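Local coordinates for outer envelope protein 64, mitochondrial (Arabidopsis thaliana, PDB 6HPG) that probably serves as a chaperone receptor at the mitochondrial outer membrane, its TPR domain supporting Hsp90-dependent targeting of proteins for import, at residues N45-F50 against Q61-A66. Sequence-based numbering, arbitrary orientation.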
loop_
_atom_site.group_PDB
_atom_site.type_symbol
_atom_site.label_atom_id
_atom_site.label_comp_id
_atom_site.label_asym_id
_atom_site.label_seq_id
_atom_site.Cartn_x
_atom_site.Cartn_y
_atom_site.Cartn_z
ATOM N N ASN A 45 -0.043 1.068 -4.731
ATOM C CA ASN A 45 0.800 2.219 -4.924
ATOM C C ASN A 45 0.092 3.499 -4.429
ATOM O O ASN A 45 0.700 4.337 -3.775
ATOM C CB ASN A 45 1.223 2.363 -6.393
ATOM C CG ASN A 45 2.241 1.331 -6.822
ATOM O OD1 ASN A 45 2.760 0.551 -6.009
ATOM N ND2 ASN A 45 2.534 1.312 -8.096
ATOM N N ARG A 46 -1.178 3.668 -4.728
ATOM C CA ARG A 46 -1.820 4.884 -4.280
ATOM C C ARG A 46 -1.892 4.947 -2.767
ATOM O O ARG A 46 -1.747 6.028 -2.191
ATOM C CB ARG A 46 -3.210 5.056 -4.880
ATOM C CG ARG A 46 -3.668 6.499 -4.759
ATOM C CD ARG A 46 -4.938 6.784 -5.520
ATOM N NE ARG A 46 -6.037 5.934 -5.073
ATOM C CZ ARG A 46 -7.286 6.021 -5.558
ATOM N NH1 ARG A 46 -7.637 6.959 -6.453
ATOM N NH2 ARG A 46 -8.196 5.187 -5.121
ATOM N N ALA A 47 -2.167 3.795 -2.115
ATOM C CA ALA A 47 -2.018 3.740 -0.663
ATOM C C ALA A 47 -0.698 4.299 -0.162
ATOM O O ALA A 47 -0.667 5.036 0.831
ATOM C CB ALA A 47 -2.165 2.328 -0.141
ATOM N N ALA A 48 0.390 3.866 -0.785
ATOM C CA ALA A 48 1.725 4.361 -0.398
ATOM C C ALA A 48 1.781 5.876 -0.498
ATOM O O ALA A 48 2.278 6.533 0.386
ATOM C CB ALA A 48 2.786 3.753 -1.300
ATOM N N ALA A 49 1.300 6.455 -1.608
ATOM C CA ALA A 49 1.283 7.950 -1.710
ATOM C C ALA A 49 0.431 8.590 -0.603
ATOM O O ALA A 49 0.860 9.581 0.009
ATOM C CB ALA A 49 0.807 8.418 -3.078
ATOM N N PHE A 50 -0.699 7.949 -0.252
ATOM C CA PHE A 50 -1.561 8.450 0.826
ATOM C C PHE A 50 -0.932 8.383 2.223
ATOM O O PHE A 50 -1.090 9.312 3.028
ATOM C CB PHE A 50 -2.918 7.731 0.855
ATOM C CG PHE A 50 -3.940 8.241 -0.143
ATOM C CD1 PHE A 50 -4.143 9.619 -0.372
ATOM C CD2 PHE A 50 -4.765 7.334 -0.815
ATOM C CE1 PHE A 50 -5.119 10.046 -1.253
ATOM C CE2 PHE A 50 -5.721 7.768 -1.733
ATOM C CZ PHE A 50 -5.906 9.111 -1.939
ATOM N N GLN A 61 -8.510 2.109 2.774
ATOM C CA GLN A 61 -9.540 1.712 1.811
ATOM C C GLN A 61 -8.853 1.178 0.578
ATOM O O GLN A 61 -9.226 0.154 0.046
ATOM C CB GLN A 61 -10.435 2.874 1.422
ATOM C CG GLN A 61 -11.380 3.280 2.508
ATOM C CD GLN A 61 -11.701 4.745 2.440
ATOM O OE1 GLN A 61 -12.002 5.276 1.374
ATOM N NE2 GLN A 61 -11.625 5.415 3.575
ATOM N N ASP A 62 -7.814 1.873 0.145
ATOM C CA ASP A 62 -7.042 1.399 -1.017
ATOM C C ASP A 62 -6.330 0.058 -0.816
ATOM O O ASP A 62 -6.245 -0.711 -1.757
ATOM C CB ASP A 62 -6.003 2.444 -1.443
ATOM C CG ASP A 62 -6.555 3.503 -2.368
ATOM O OD1 ASP A 62 -7.796 3.499 -2.689
ATOM O OD2 ASP A 62 -5.712 4.369 -2.730
ATOM N N CYS A 63 -5.699 -0.164 0.339
ATOM C CA CYS A 63 -5.129 -1.479 0.606
ATOM C C CYS A 63 -6.211 -2.507 0.684
ATOM O O CYS A 63 -5.982 -3.637 0.298
ATOM C CB CYS A 63 -4.389 -1.554 1.921
ATOM S SG CYS A 63 -3.025 -0.442 1.982
ATOM N N THR A 64 -7.363 -2.134 1.243
ATOM C CA THR A 64 -8.498 -3.062 1.319
ATOM C C THR A 64 -9.037 -3.435 -0.075
ATOM O O THR A 64 -9.422 -4.593 -0.272
ATOM C CB THR A 64 -9.599 -2.553 2.277
ATOM O OG1 THR A 64 -9.067 -2.473 3.613
ATOM C CG2 THR A 64 -10.818 -3.532 2.317
ATOM N N LYS A 65 -9.044 -2.497 -1.040
ATOM C CA LYS A 65 -9.463 -2.832 -2.417
ATOM C C LYS A 65 -8.437 -3.677 -3.138
ATOM O O LYS A 65 -8.773 -4.594 -3.941
ATOM C CB LYS A 65 -9.707 -1.569 -3.250
ATOM C CG LYS A 65 -10.307 -1.847 -4.629
ATOM C CD LYS A 65 -11.818 -1.669 -4.622
ATOM C CE LYS A 65 -12.430 -1.786 -6.016
ATOM N NZ LYS A 65 -13.315 -0.620 -6.309
ATOM N N ALA A 66 -7.170 -3.359 -2.874
ATOM C CA ALA A 66 -6.064 -4.126 -3.441
ATOM C C ALA A 66 -6.171 -5.609 -3.032
ATOM O O ALA A 66 -5.890 -6.497 -3.823
ATOM C CB ALA A 66 -4.723 -3.543 -3.014
#
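Arg46 leaves its helix with CG anti to the backbone N (chi1 -162°) and bends at chi3, which turns the edge of its guanidinium toward Asp62. The carboxylate is met side-on by two nitrogens, one to each oxygen: NE of Arg46 lies 2.8 Å from OD2 of Asp62, and NH2 of Arg46 lies 3.0 Å from OD1 of Asp62. Both oxygens are used on their syn side and the two flat groups are nearly coplanar, 5° apart, so the paired bonds, each close to straight, fix the rotation of guanidinium and carboxylate together. NH1 of Arg46 is hydrogen-bonded to Thr30 OG1, a second anchor for the same group. An alanine in place of Arg46 would probably leave the buried carboxylate of Asp62 without its countercharge and free to turn. The ring of Phe50 presents its edge to the same acid, with CE2 of Phe50 3.5 Å from OD2 of Asp62. Beside the salt bridge the helices come close over small side chains: CB of Ala47 touches SG of Cys63 at 3.6 Å, and the CA atoms of Ala47 and Asp62 are 5.6 Å apart. The segments run antiparallel at 166°, their axes 8.5 Å apart, as expected for the paired helices of one TPR unit, here the second repeat. Helix 22-35 packs against Arg46 and Phe50 through Ile33 and Val26, whereas Cys63 meets Arg79 and Arg80 of helix 74-86, so the pair is held between the preceding and following repeats.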